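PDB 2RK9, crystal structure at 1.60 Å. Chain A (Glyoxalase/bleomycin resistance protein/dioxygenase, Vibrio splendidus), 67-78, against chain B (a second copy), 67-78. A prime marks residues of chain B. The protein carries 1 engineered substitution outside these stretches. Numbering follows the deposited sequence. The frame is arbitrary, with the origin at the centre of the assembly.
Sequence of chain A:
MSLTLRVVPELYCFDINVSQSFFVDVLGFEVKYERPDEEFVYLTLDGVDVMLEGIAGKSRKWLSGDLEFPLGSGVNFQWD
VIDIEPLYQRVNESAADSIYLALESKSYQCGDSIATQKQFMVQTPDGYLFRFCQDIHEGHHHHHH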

# COMPACT_ATOMS: atom_id res chain seq x y z
N LEU A 67 9.04 -9.04 12.41
CA LEU A 67 9.32 -9.41 11.02
C LEU A 67 9.36 -10.93 10.83
O LEU A 67 10.42 -11.52 10.86
CB LEU A 67 10.64 -8.80 10.55
CG LEU A 67 10.74 -7.27 10.59
CD1 LEU A 67 12.10 -6.80 10.11
CD2 LEU A 67 9.64 -6.64 9.74
N GLU A 68 8.20 -11.52 10.67
CA GLU A 68 8.09 -12.96 10.50
C GLU A 68 7.20 -13.30 9.30
O GLU A 68 6.20 -12.60 9.10
CB GLU A 68 7.54 -13.61 11.77
CG GLU A 68 8.41 -13.40 13.00
CD GLU A 68 7.83 -14.04 14.24
OE1 GLU A 68 6.75 -14.67 14.14
OE2 GLU A 68 8.46 -13.93 15.31
N PHE A 69 7.58 -14.29 8.51
CA PHE A 69 6.78 -14.67 7.36
C PHE A 69 5.41 -15.15 7.85
O PHE A 69 5.32 -15.92 8.80
CB PHE A 69 7.44 -15.80 6.56
CG PHE A 69 6.70 -16.17 5.30
CD1 PHE A 69 7.10 -15.66 4.07
CD2 PHE A 69 5.57 -16.97 5.36
CE1 PHE A 69 6.38 -15.95 2.90
CE2 PHE A 69 4.84 -17.27 4.20
CZ PHE A 69 5.25 -16.75 2.98
N PRO A 70 4.32 -14.71 7.20
CA PRO A 70 4.30 -13.79 6.06
C PRO A 70 4.22 -12.34 6.50
O PRO A 70 3.53 -12.01 7.46
CB PRO A 70 3.04 -14.21 5.32
CG PRO A 70 2.10 -14.50 6.45
CD PRO A 70 2.98 -15.29 7.42
N LEU A 71 4.93 -11.47 5.79
CA LEU A 71 4.89 -10.06 6.11
C LEU A 71 3.65 -9.49 5.44
O LEU A 71 3.08 -10.11 4.54
CB LEU A 71 6.15 -9.35 5.57
CG LEU A 71 7.48 -9.89 6.08
CD1 LEU A 71 8.65 -9.11 5.46
CD2 LEU A 71 7.51 -9.79 7.60
N GLY A 72 3.22 -8.30 5.88
CA GLY A 72 2.06 -7.66 5.30
C GLY A 72 0.69 -8.22 5.66
O GLY A 72 -0.28 -7.98 4.95
N SER A 73 0.58 -8.97 6.75
CA SER A 73 -0.70 -9.54 7.12
C SER A 73 -1.82 -8.49 7.17
O SER A 73 -1.63 -7.39 7.68
CB SER A 73 -0.61 -10.26 8.48
OG SER A 73 -0.32 -9.34 9.52
N GLY A 74 -2.97 -8.84 6.60
CA GLY A 74 -4.11 -7.93 6.58
C GLY A 74 -4.14 -6.98 5.40
O GLY A 74 -5.14 -6.31 5.18
N VAL A 75 -3.05 -6.91 4.65
CA VAL A 75 -2.99 -6.02 3.50
C VAL A 75 -3.09 -6.76 2.19
O VAL A 75 -2.46 -7.80 2.02
CB VAL A 75 -1.67 -5.24 3.45
CG1 VAL A 75 -1.66 -4.32 2.22
CG2 VAL A 75 -1.50 -4.46 4.73
N ASN A 76 -3.88 -6.23 1.27
CA ASN A 76 -4.03 -6.80 -0.06
C ASN A 76 -3.87 -5.62 -1.00
O ASN A 76 -4.71 -4.72 -1.00
CB ASN A 76 -5.41 -7.44 -0.25
CG ASN A 76 -5.67 -7.81 -1.69
OD1 ASN A 76 -4.79 -8.35 -2.37
ND2 ASN A 76 -6.88 -7.52 -2.16
N PHE A 77 -2.80 -5.63 -1.79
CA PHE A 77 -2.55 -4.53 -2.71
C PHE A 77 -3.33 -4.64 -4.01
O PHE A 77 -2.95 -5.41 -4.88
CB PHE A 77 -1.05 -4.47 -3.03
CG PHE A 77 -0.18 -4.18 -1.84
CD1 PHE A 77 -0.11 -2.89 -1.33
CD2 PHE A 77 0.57 -5.19 -1.25
CE1 PHE A 77 0.70 -2.61 -0.23
CE2 PHE A 77 1.38 -4.91 -0.14
CZ PHE A 77 1.44 -3.62 0.36
N GLN A 78 -4.42 -3.89 -4.14
CA GLN A 78 -5.19 -3.91 -5.38
C GLN A 78 -4.38 -3.06 -6.35
O GLN A 78 -4.35 -1.83 -6.24
CB GLN A 78 -6.59 -3.32 -5.20
CG GLN A 78 -7.36 -3.26 -6.52
CD GLN A 78 -8.72 -2.60 -6.42
OE1 GLN A 78 -9.65 -3.15 -5.80
NE2 GLN A 78 -8.85 -1.42 -7.02
N LEU B 67 -4.41 -13.41 11.82
CA LEU B 67 -4.60 -11.97 12.00
C LEU B 67 -4.54 -11.57 13.47
O LEU B 67 -5.42 -11.93 14.24
CB LEU B 67 -5.94 -11.53 11.40
CG LEU B 67 -6.13 -11.78 9.90
CD1 LEU B 67 -7.50 -11.30 9.44
CD2 LEU B 67 -5.03 -11.09 9.10
N GLU B 68 -3.49 -10.89 13.81
CA GLU B 68 -3.25 -10.47 15.19
C GLU B 68 -2.56 -9.11 15.23
O GLU B 68 -1.65 -8.87 14.44
CB GLU B 68 -2.41 -11.52 15.92
CG GLU B 68 -3.06 -12.89 16.00
CD GLU B 68 -2.19 -13.90 16.72
OE1 GLU B 68 -1.09 -13.53 17.17
OE2 GLU B 68 -2.62 -15.07 16.84
N PHE B 69 -3.02 -8.23 16.10
CA PHE B 69 -2.42 -6.90 16.21
C PHE B 69 -0.95 -7.04 16.58
O PHE B 69 -0.60 -7.82 17.47
CB PHE B 69 -3.14 -6.09 17.30
CG PHE B 69 -2.49 -4.76 17.57
CD1 PHE B 69 -2.88 -3.62 16.87
CD2 PHE B 69 -1.48 -4.64 18.51
CE1 PHE B 69 -2.27 -2.39 17.10
CE2 PHE B 69 -0.86 -3.41 18.75
CZ PHE B 69 -1.26 -2.29 18.05
N PRO B 70 -0.06 -6.27 15.94
CA PRO B 70 -0.34 -5.29 14.88
C PRO B 70 -0.29 -5.91 13.49
O PRO B 70 0.55 -6.75 13.21
CB PRO B 70 0.76 -4.26 15.09
CG PRO B 70 1.92 -5.13 15.47
CD PRO B 70 1.32 -6.12 16.44
N LEU B 71 -1.19 -5.48 12.62
CA LEU B 71 -1.22 -5.98 11.25
C LEU B 71 -0.29 -5.16 10.37
O LEU B 71 0.18 -4.09 10.79
CB LEU B 71 -2.64 -5.90 10.69
CG LEU B 71 -3.68 -6.75 11.40
CD1 LEU B 71 -5.06 -6.43 10.84
CD2 LEU B 71 -3.34 -8.24 11.22
N GLY B 72 -0.01 -5.67 9.17
CA GLY B 72 0.83 -4.98 8.22
C GLY B 72 2.33 -4.94 8.48
O GLY B 72 3.03 -4.08 7.94
N SER B 73 2.84 -5.85 9.30
CA SER B 73 4.26 -5.85 9.61
C SER B 73 5.10 -5.82 8.33
O SER B 73 4.81 -6.53 7.37
CB SER B 73 4.64 -7.08 10.44
OG SER B 73 4.39 -8.28 9.74
N GLY B 74 6.12 -4.98 8.34
CA GLY B 74 7.00 -4.85 7.20
C GLY B 74 6.57 -3.82 6.18
O GLY B 74 7.33 -3.49 5.27
N VAL B 75 5.34 -3.31 6.32
CA VAL B 75 4.84 -2.31 5.38
C VAL B 75 4.74 -0.90 5.94
O VAL B 75 4.29 -0.69 7.07
CB VAL B 75 3.44 -2.69 4.85
CG1 VAL B 75 3.06 -1.78 3.68
CG2 VAL B 75 3.43 -4.13 4.41
N ASN B 76 5.17 0.06 5.13
CA ASN B 76 5.11 1.46 5.48
C ASN B 76 4.50 2.13 4.25
O ASN B 76 5.04 2.03 3.16
CB ASN B 76 6.51 2.01 5.77
CG ASN B 76 6.53 3.51 5.91
OD1 ASN B 76 5.76 4.08 6.69
ND2 ASN B 76 7.41 4.17 5.16
N PHE B 77 3.34 2.76 4.43
CA PHE B 77 2.65 3.42 3.33
C PHE B 77 3.11 4.87 3.19
O PHE B 77 2.76 5.71 4.02
CB PHE B 77 1.14 3.40 3.58
CG PHE B 77 0.54 2.02 3.58
CD1 PHE B 77 0.34 1.32 2.39
CD2 PHE B 77 0.17 1.41 4.78
CE1 PHE B 77 -0.20 0.03 2.39
CE2 PHE B 77 -0.37 0.12 4.80
CZ PHE B 77 -0.56 -0.57 3.59
N GLN B 78 3.90 5.17 2.16
CA GLN B 78 4.35 6.54 1.93
C GLN B 78 3.18 7.20 1.22
O GLN B 78 2.95 6.98 0.03
CB GLN B 78 5.60 6.58 1.06
CG GLN B 78 6.01 8.00 0.68
CD GLN B 78 7.30 8.04 -0.11
OE1 GLN B 78 8.38 7.87 0.45
NE2 GLN B 78 7.19 8.25 -1.42
O HOH W 1 5.18 -10.52 10.53
O HOH W 2 2.58 -9.73 8.69
O HOH W 3 1.50 -7.97 10.86
O HOH W 4 -1.12 -10.74 12.11

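The two copies meet turn to turn. In each chain an extended loop runs into a type II beta turn from Gly72 to Val75, closed by Val75 N donating to Gly72 O (3.0 Å; 2.9 Å between Val75′ N and Gly72′ O), and the chain leaves it as a strand. The turns come together at their first residues, where Gly72 CA and Gly72′ CA lie 4.1 Å apart. The strands do not pair: their axes approach no closer than 11.0 Å and their directions differ by 43°, and the side chains of Val75, Phe77 and their counterparts occupy the space between them.

What joins the backbones is a reciprocal pair of hydrogen bonds. Gly72 N donates to Ser73′ O at 2.8 Å, and Gly72′ N donates to Ser73 O at the same distance. Each turn therefore offers one amide and one carbonyl to its twin, and a single local shape supplies both halves of the match.

Glycine makes this shape affordable. Gly72 and Gly72′ have positive phi, which by itself favours glycine, although a CB there would point away from the partner. Gly74 and Gly74′ are more constrained. Their backbone angles would jam a CB against the preceding carbonyl, and that CB would also point toward the other chain, lying 3.2 Å from Leu71′ CD1 in the case of Gly74 and 3.4 Å from Leu71 CB in the case of Gly74′. The missing side chain leaves room for Leu71 and Leu71′. Leu67 and Leu67′ also reach these glycines: Leu67 CD2 lies 4.1 Å from Gly74′ CA, and Leu67′ CD2 3.9 Å from Gly74 N.

Leu71 and Leu71′ flank the hydrogen-bonded center. Leu71 CB packs 3.6 Å from Ser73′ O, and Leu71′ CB 3.5 Å from Ser73 O, so aliphatic carbon lies close beside the carbonyls that accept the paired bonds.

The serine hydroxyls, both in the p rotamer, bond across the contact through water. Water 2 donates to Pro70 O (2.8 Å), accepts from Ser73 N (2.9 Å) and hydrogen-bonds Ser73′ OG at 2.5 Å. Water 3 repeats the pattern, with Pro70′ O at 2.8 Å, Ser73′ N at 3.0 Å and Ser73 OG at 2.6 Å. Each of these waters thus ties the loop of one chain to the hydroxyl of the other. The outer waters are less alike: water 1 donates to Glu68 O (2.7 Å) and bonds Ser73′ OG (2.5 Å), whereas water 4 accepts from Glu68′ N (2.9 Å) and bonds Ser73 OG (3.1 Å).

Where the turns lead into the strands, the chemistry becomes apolar. Val75 and Val75′ point toward the opposite stretch; Val75′ CG2 packs 3.9 Å from Gly72 CA. Phe77 and Phe77′ start sideways, but their rings bring the side-chain ends nearer and meet at 3.8 Å between Phe77 CE1 and Phe77′ CE1. Each ring also receives the partner valine at its edge, with Val75 CG1 to Phe77′ CZ and Val75′ CG1 to Phe77 CZ both 4.1 Å. The rule is layered: paired backbone bonds at the turns, waters beside them, and a buried valine–phenylalanine cluster spanning the gap between the strands.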